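Local coordinates for protein PtLCIB4 H88A mutant (Phaeodactylum tricornutum, PDB 5B5Z) that probably acts as a zinc-dependent beta-type carbonic anhydrase, interconverting carbon dioxide and bicarbonate, as a member of the limiting CO2-inducible LCIB family, at residues T19-A24 / G122-V127; G83-P88 / A137-A142; S114-S119 / T208-V213. One frame throughout, in Å; residues are numbered along the deposited sequence.

Overall arrangement
Two of the three contacts meet at the zinc site, and the third lies further out. Interactions 2 and 3 lie closest together, about 9 Å between centres, and share the metal: C139 comes from 137-142, H115 from 114-119, C59 completes the protein ligands, and water 2 takes a further place on the zinc. Interaction 1 is more peripheral, about 10 Å from interaction 3 and 18 Å from interaction 2 between centres, with the W124 side chain about 13 Å from the zinc. Backbone bonds tie them together: G125 N reaches G117 O at 2.8 Å, G117 N reaches C138 O at 2.9 Å, and C138 N reaches G125 O at 2.9 Å. The outer loop is thus coupled to the metal-bearing strand and turn.

Interaction 1. Residues T19-A24 / G122-V127; sequences TAVKKA and GKWGTV
The carbonyl oxygen of A20 accepts two bonds, one from its own helix and one from a water that bridges to W124. The helical bond comes from A24 N at 3.3 Å, the second from water 1, whose oxygen is 2.8 Å from A20 O. The same water accepts from W124 NE1, 3.0 Å away, and so links the indole N-H to the helix carbonyl. Both A20 O and the water sit at the indole edge, in the plane of the ring; beside the bridge, W124 CZ2 brings its C-H edge to 3.4 Å from A20 O.

With CG of W124 anti to its carbonyl carbon (chi1 -67°), the benzene half of the indole reaches the helix and crosses the V21 side chain at about a right angle. V21 CG2 meets W124 CH2 at 4.1 Å, and the methyl of A24 touches CZ2 obliquely. On the other flank, A20 CB packs closely on the backbone of G122, 3.8 Å from G122 O; the positive phi of G122 (78°) suits a glycine. F25, V207 and I246 continue the apolar surroundings of the indole.

The N-terminal helix 16-24 thus joins the loop that follows strand 107-117 through shape and one bridging water. Because that water accepts the indole N-H and in turn donates to a carbonyl already used by the helix, the polar edge of the tryptophan can sit beside alanine and valine side chains.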
loop_
_atom_site.group_PDB
_atom_site.type_symbol
_atom_site.label_atom_id
_atom_site.label_comp_id
_atom_site.label_asym_id
_atom_site.label_seq_id
_atom_site.Cartn_x
_atom_site.Cartn_y
_atom_site.Cartn_z
ATOM N N THR A 19 26.393 14.935 3.296
ATOM C CA THR A 19 26.512 16.387 3.394
ATOM C C THR A 19 25.268 17.082 2.847
ATOM O O THR A 19 24.726 17.992 3.476
ATOM C CB THR A 19 27.755 16.893 2.639
ATOM O OG1 THR A 19 28.927 16.446 3.334
ATOM C CG2 THR A 19 27.752 18.422 2.555
ATOM N N ALA A 20 24.821 16.642 1.675
ATOM C CA ALA A 20 23.635 17.203 1.055
ATOM C C ALA A 20 22.424 17.055 1.974
ATOM O O ALA A 20 21.655 17.997 2.153
ATOM C CB ALA A 20 23.371 16.532 -0.273
ATOM N N VAL A 21 22.286 15.877 2.577
ATOM C CA VAL A 21 21.153 15.596 3.452
ATOM C C VAL A 21 21.127 16.534 4.651
ATOM O O VAL A 21 20.091 17.121 4.954
ATOM C CB VAL A 21 21.173 14.130 3.958
ATOM C CG1 VAL A 21 20.166 13.933 5.103
ATOM C CG2 VAL A 21 20.884 13.181 2.788
ATOM N N LYS A 22 22.272 16.683 5.322
ATOM C CA LYS A 22 22.358 17.491 6.537
ATOM C C LYS A 22 22.309 18.990 6.211
ATOM O O LYS A 22 21.860 19.799 7.028
ATOM C CB LYS A 22 23.636 17.151 7.320
ATOM C CG LYS A 22 23.647 15.734 7.905
ATOM C CD LYS A 22 22.359 15.440 8.667
ATOM C CE LYS A 22 22.397 14.066 9.320
ATOM N NZ LYS A 22 23.472 13.988 10.356
ATOM N N LYS A 23 22.722 19.338 5.000
ATOM C CA LYS A 23 22.681 20.726 4.546
ATOM C C LYS A 23 21.239 21.217 4.481
ATOM O O LYS A 23 20.912 22.309 4.948
ATOM C CB LYS A 23 23.349 20.862 3.169
ATOM C CG LYS A 23 24.356 21.982 3.031
ATOM C CD LYS A 23 24.722 22.204 1.564
ATOM C CE LYS A 23 24.965 23.699 1.298
ATOM N NZ LYS A 23 25.625 23.900 -0.012
ATOM N N ALA A 24 20.354 20.382 3.941
ATOM C CA ALA A 24 18.977 20.801 3.721
ATOM C C ALA A 24 18.093 20.450 4.918
ATOM O O ALA A 24 17.126 21.153 5.214
ATOM C CB ALA A 24 18.423 20.163 2.446
ATOM N N GLY A 122 24.729 13.807 -4.522
ATOM C CA GLY A 122 24.032 14.808 -3.725
ATOM C C GLY A 122 22.926 15.561 -4.447
ATOM O O GLY A 122 22.521 16.652 -4.026
ATOM N N LYS A 123 22.430 14.991 -5.540
ATOM C CA LYS A 123 21.362 15.621 -6.315
ATOM C C LYS A 123 20.000 15.150 -5.788
ATOM O O LYS A 123 19.784 13.944 -5.616
ATOM C CB LYS A 123 21.513 15.281 -7.805
ATOM C CG LYS A 123 20.384 15.766 -8.700
ATOM C CD LYS A 123 20.654 15.437 -10.172
ATOM C CE LYS A 123 19.715 16.193 -11.115
ATOM N NZ LYS A 123 20.295 17.486 -11.593
ATOM N N TRP A 124 19.099 16.092 -5.523
ATOM C CA TRP A 124 17.771 15.762 -4.983
ATOM C C TRP A 124 16.785 15.366 -6.076
ATOM O O TRP A 124 16.879 15.828 -7.210
ATOM C CB TRP A 124 17.206 16.946 -4.190
ATOM C CG TRP A 124 17.969 17.233 -2.946
ATOM C CD1 TRP A 124 18.934 18.192 -2.768
ATOM C CD2 TRP A 124 17.857 16.539 -1.696
ATOM N NE1 TRP A 124 19.420 18.138 -1.482
ATOM C CE2 TRP A 124 18.776 17.129 -0.803
ATOM C CE3 TRP A 124 17.060 15.473 -1.244
ATOM C CZ2 TRP A 124 18.921 16.697 0.514
ATOM C CZ3 TRP A 124 17.201 15.051 0.056
ATOM C CH2 TRP A 124 18.128 15.662 0.927
ATOM N N GLY A 125 15.826 14.510 -5.730
ATOM C CA GLY A 125 14.762 14.168 -6.654
ATOM C C GLY A 125 15.040 12.940 -7.489
ATOM O O GLY A 125 14.291 12.642 -8.415
ATOM N N THR A 126 16.123 12.237 -7.163
ATOM C CA THR A 126 16.511 11.039 -7.890
ATOM C C THR A 126 17.376 10.146 -7.008
ATOM O O THR A 126 18.059 10.619 -6.096
ATOM C CB THR A 126 17.264 11.382 -9.203
ATOM O OG1 THR A 126 17.484 10.184 -9.960
ATOM C CG2 THR A 126 18.605 12.072 -8.923
ATOM N N VAL A 127 17.335 8.846 -7.268
ATOM C CA VAL A 127 18.191 7.916 -6.546
ATOM C C VAL A 127 18.362 6.653 -7.385
ATOM O O VAL A 127 17.477 6.277 -8.153
ATOM C CB VAL A 127 17.631 7.588 -5.136
ATOM C CG1 VAL A 127 16.342 6.768 -5.231
ATOM C CG2 VAL A 127 18.689 6.887 -4.289
HETATM O O HOH W 1 21.375 19.776 0.008
#

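Interaction 2. Residues G83-P88 / A137-A142; sequences GLAGFP and ACCGSA. With ZN (zinc ion), chain C.
L84, whose CB meets S141 OG, directs its own carbonyl oxygen at the edge of the F87 ring and in the plane of that ring. The ring itself packs against helices 183-192 and 205-228, touching V188, M191, A216 and Q217, and takes no part in the meeting with 137-142. That meeting belongs to L84 and A85, set against the first turn of helix 140-154.

S141 carries its OG anti to the backbone N (chi1 167°), which lays the hydroxyl alongside the loop: 3.5 Å from L84 CB and 3.8 Å from A85 CB. These are van der Waals contacts; the polar partner of the hydroxyl is Q185, in helix 183-192. Next to them, A85 CA approaches C139 SG to 3.7 Å. The leucine also packs on G90 of the second subunit, so the loop lies beside a metal ligand and also touches the second subunit.

C139, preceded by a cis peptide bond, is the N-cap of the helix. Its SG binds the zinc at 2.3 Å and also accepts from A142 N at 3.5 Å along a nearly straight path (166°). Water 2 is also on the metal, its oxygen 1.9 Å from the zinc, and accepts a weak bond from G140 N; C59 and H115 are the other protein ligands.

One sulfur therefore serves as metal ligand and helix cap together. The N-H of A142 and the start of the helix would probably draw some negative charge from the thiolate, while the capping bond is likely to help hold the sulfur's orientation.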
loop_
_atom_site.group_PDB
_atom_site.type_symbol
_atom_site.label_atom_id
_atom_site.label_comp_id
_atom_site.label_asym_id
_atom_site.label_seq_id
_atom_site.Cartn_x
_atom_site.Cartn_y
_atom_site.Cartn_z
ATOM N N GLY A 83 -0.524 5.577 -0.899
ATOM C CA GLY A 83 -0.811 5.526 -2.324
ATOM C C GLY A 83 0.218 6.429 -2.956
ATOM O O GLY A 83 1.215 6.712 -2.327
ATOM N N LEU A 84 -0.039 6.927 -4.161
ATOM C CA LEU A 84 0.944 7.767 -4.842
ATOM C C LEU A 84 1.355 8.979 -3.997
ATOM O O LEU A 84 0.519 9.664 -3.424
ATOM C CB LEU A 84 0.385 8.221 -6.193
ATOM C CG LEU A 84 0.176 7.083 -7.198
ATOM C CD1 LEU A 84 -0.451 7.639 -8.451
ATOM C CD2 LEU A 84 1.501 6.382 -7.496
ATOM N N ALA A 85 2.663 9.214 -3.927
ATOM C CA ALA A 85 3.281 10.320 -3.181
ATOM C C ALA A 85 3.112 10.234 -1.663
ATOM O O ALA A 85 3.579 11.111 -0.945
ATOM C CB ALA A 85 2.761 11.649 -3.687
ATOM N N GLY A 86 2.461 9.176 -1.175
ATOM C CA GLY A 86 2.276 8.973 0.257
ATOM C C GLY A 86 1.018 9.575 0.874
ATOM O O GLY A 86 0.831 9.507 2.087
ATOM N N PHE A 87 0.148 10.165 0.057
ATOM C CA PHE A 87 -1.139 10.651 0.566
ATOM C C PHE A 87 -2.006 9.518 1.094
ATOM O O PHE A 87 -1.969 8.427 0.554
ATOM C CB PHE A 87 -1.886 11.413 -0.522
ATOM C CG PHE A 87 -1.287 12.756 -0.814
ATOM C CD1 PHE A 87 -1.646 13.865 -0.063
ATOM C CD2 PHE A 87 -0.348 12.900 -1.815
ATOM C CE1 PHE A 87 -1.078 15.107 -0.330
ATOM C CE2 PHE A 87 0.222 14.135 -2.083
ATOM C CZ PHE A 87 -0.149 15.240 -1.338
ATOM N N PRO A 88 -2.790 9.786 2.159
ATOM C CA PRO A 88 -3.635 8.772 2.808
ATOM C C PRO A 88 -4.901 8.458 2.011
ATOM O O PRO A 88 -6.010 8.728 2.449
ATOM C CB PRO A 88 -3.966 9.413 4.167
ATOM C CG PRO A 88 -3.931 10.899 3.891
ATOM C CD PRO A 88 -2.781 11.058 2.908
ATOM N N ALA A 137 12.966 9.667 -11.545
ATOM C CA ALA A 137 12.512 10.559 -10.487
ATOM C C ALA A 137 12.151 9.822 -9.204
ATOM O O ALA A 137 11.687 8.681 -9.228
ATOM C CB ALA A 137 11.328 11.368 -10.969
ATOM N N CYS A 138 12.354 10.501 -8.081
ATOM C CA CYS A 138 11.988 9.990 -6.763
ATOM C C CYS A 138 11.743 11.198 -5.863
ATOM O O CYS A 138 12.698 11.865 -5.476
ATOM C CB CYS A 138 13.110 9.106 -6.207
ATOM S SG CYS A 138 12.770 8.285 -4.644
ATOM N N CYS A 139 10.503 11.531 -5.513
ATOM C CA CYS A 139 9.268 10.817 -5.795
ATOM C C CYS A 139 8.718 11.042 -7.218
ATOM O O CYS A 139 8.388 12.153 -7.564
ATOM C CB CYS A 139 8.258 11.288 -4.747
ATOM S SG CYS A 139 6.581 10.564 -4.927
ATOM N N GLY A 140 8.586 9.987 -8.018
ATOM C CA GLY A 140 8.074 10.117 -9.374
ATOM C C GLY A 140 6.720 10.800 -9.483
ATOM O O GLY A 140 6.511 11.700 -10.308
ATOM N N SER A 141 5.782 10.367 -8.649
ATOM C CA SER A 141 4.452 10.939 -8.629
ATOM C C SER A 141 4.465 12.431 -8.310
ATOM O O SER A 141 3.829 13.219 -9.000
ATOM C CB SER A 141 3.567 10.193 -7.614
ATOM O OG SER A 141 2.367 10.913 -7.364
ATOM N N ALA A 142 5.169 12.811 -7.250
ATOM C CA ALA A 142 5.207 14.216 -6.853
ATOM C C ALA A 142 5.880 15.078 -7.932
ATOM O O ALA A 142 5.441 16.194 -8.203
ATOM C CB ALA A 142 5.921 14.380 -5.530
HETATM ZN ZN ZN C . 6.922 8.324 -4.517
HETATM O O HOH W 2 7.913 7.636 -6.008
#

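Interaction 3. Residues S114-S119 / T208-V213; sequences SHVGVS and TLPVSV. With ZN (zinc ion), chain C.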
loop_
_atom_site.group_PDB
_atom_site.type_symbol
_atom_site.label_atom_id
_atom_site.label_comp_id
_atom_site.label_asym_id
_atom_site.label_seq_id
_atom_site.Cartn_x
_atom_site.Cartn_y
_atom_site.Cartn_z
ATOM N N SER A 114 5.988 12.326 3.018
ATOM C CA SER A 114 6.449 12.381 1.656
ATOM C C SER A 114 7.790 11.675 1.570
ATOM O O SER A 114 8.343 11.247 2.570
ATOM C CB SER A 114 6.606 13.834 1.220
ATOM O OG SER A 114 7.571 14.471 2.054
ATOM N N HIS A 115 8.327 11.550 0.373
ATOM C CA HIS A 115 9.704 11.057 0.277
ATOM C C HIS A 115 10.441 11.706 -0.890
ATOM O O HIS A 115 9.833 12.329 -1.763
ATOM C CB HIS A 115 9.753 9.517 0.167
ATOM C CG HIS A 115 9.375 8.977 -1.175
ATOM N ND1 HIS A 115 10.232 8.219 -1.946
ATOM C CD2 HIS A 115 8.223 9.072 -1.877
ATOM C CE1 HIS A 115 9.624 7.889 -3.075
ATOM N NE2 HIS A 115 8.397 8.374 -3.052
ATOM N N VAL A 116 11.756 11.554 -0.888
ATOM C CA VAL A 116 12.590 12.155 -1.923
ATOM C C VAL A 116 13.895 11.379 -2.016
ATOM O O VAL A 116 14.438 10.963 -0.993
ATOM C CB VAL A 116 12.859 13.647 -1.627
ATOM C CG1 VAL A 116 13.562 13.828 -0.283
ATOM C CG2 VAL A 116 13.650 14.272 -2.761
ATOM N N GLY A 117 14.368 11.165 -3.237
ATOM C CA GLY A 117 15.652 10.525 -3.458
ATOM C C GLY A 117 16.788 11.528 -3.425
ATOM O O GLY A 117 16.614 12.689 -3.787
ATOM N N VAL A 118 17.938 11.084 -2.945
ATOM C CA VAL A 118 19.140 11.904 -3.053
ATOM C C VAL A 118 20.239 10.976 -3.572
ATOM O O VAL A 118 20.380 9.854 -3.097
ATOM C CB VAL A 118 19.516 12.571 -1.713
ATOM C CG1 VAL A 118 19.786 11.536 -0.618
ATOM C CG2 VAL A 118 20.724 13.508 -1.918
ATOM N N SER A 119 20.975 11.430 -4.580
ATOM C CA SER A 119 21.879 10.540 -5.303
ATOM C C SER A 119 23.260 10.491 -4.665
ATOM O O SER A 119 23.545 11.209 -3.709
ATOM C CB SER A 119 22.008 10.968 -6.764
ATOM O OG SER A 119 22.732 12.183 -6.876
ATOM N N THR A 208 12.573 21.394 -2.367
ATOM C CA THR A 208 11.396 22.045 -1.818
ATOM C C THR A 208 10.148 21.157 -1.934
ATOM O O THR A 208 9.295 21.147 -1.040
ATOM C CB THR A 208 11.160 23.397 -2.526
ATOM O OG1 THR A 208 12.282 24.235 -2.240
ATOM C CG2 THR A 208 9.886 24.062 -2.029
ATOM N N LEU A 209 10.059 20.413 -3.038
ATOM C CA LEU A 209 8.877 19.600 -3.330
ATOM C C LEU A 209 8.458 18.644 -2.195
ATOM O O LEU A 209 7.287 18.651 -1.841
ATOM C CB LEU A 209 9.092 18.816 -4.633
ATOM C CG LEU A 209 7.975 17.851 -5.053
ATOM C CD1 LEU A 209 6.631 18.527 -5.233
ATOM C CD2 LEU A 209 8.416 17.138 -6.326
ATOM N N PRO A 210 9.392 17.841 -1.623
ATOM C CA PRO A 210 8.929 16.958 -0.527
ATOM C C PRO A 210 8.392 17.703 0.688
ATOM O O PRO A 210 7.567 17.165 1.439
ATOM C CB PRO A 210 10.185 16.167 -0.149
ATOM C CG PRO A 210 11.347 17.001 -0.705
ATOM C CD PRO A 210 10.796 17.562 -1.979
ATOM N N VAL A 211 8.835 18.938 0.891
ATOM C CA VAL A 211 8.312 19.699 2.008
ATOM C C VAL A 211 6.881 20.140 1.723
ATOM O O VAL A 211 6.014 20.040 2.586
ATOM C CB VAL A 211 9.196 20.916 2.325
ATOM C CG1 VAL A 211 8.585 21.719 3.450
ATOM C CG2 VAL A 211 10.579 20.461 2.707
ATOM N N SER A 212 6.619 20.604 0.500
ATOM C CA SER A 212 5.261 20.947 0.094
ATOM C C SER A 212 4.328 19.735 0.142
ATOM O O SER A 212 3.191 19.831 0.573
ATOM C CB SER A 212 5.256 21.542 -1.321
ATOM O OG SER A 212 6.051 22.715 -1.369
ATOM N N VAL A 213 4.811 18.587 -0.317
ATOM C CA VAL A 213 3.996 17.378 -0.260
ATOM C C VAL A 213 3.668 17.012 1.178
ATOM O O VAL A 213 2.523 16.671 1.489
ATOM C CB VAL A 213 4.703 16.211 -0.960
ATOM C CG1 VAL A 213 3.895 14.914 -0.794
ATOM C CG2 VAL A 213 4.863 16.541 -2.453
HETATM ZN ZN ZN C . 6.922 8.324 -4.517
HETATM O O HOH W 2 7.913 7.636 -6.008
#
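The close-fitting part of this contact centres on S114 and P210, and it gives way quickly as the strand runs on. S114 OG donates to P210 O at 2.8 Å, approaching 29° out of the carbonyl plane. A chi1 of 61° puts the hydroxyl between the backbone N and the carbonyl carbon of S114, turned to the helix, while S114 CB presses on V213 CG1 at 3.5 Å. One step along the same face, V116 rests on the proline ring, its CB 3.8 Å from P210 CG. An alanine in place of S114 would probably leave P210 O without this donor in a buried setting and weaken the link between strand and helix.

The loose end lies further on: past V116, the chain from G117 to S119 draws away from 208-213. V211 and S212, on the far side of the helix, also turn from the strand. Between S114 and V116, H115 points the opposite way, where its NE2 binds the zinc at 2.1 Å; N247 holds its ND1, so the imidazole is fixed at both nitrogens. Water 2 lies at the ring edge, in plane.

The short axes pass 7.4 Å apart and run nearly antiparallel (169°). A helix thus lies against one face of a sheet strand whose opposite face offers a zinc ligand, in the Cys-His-Cys zinc site characteristic of beta-carbonic anhydrases, here with a water as the fourth ligand.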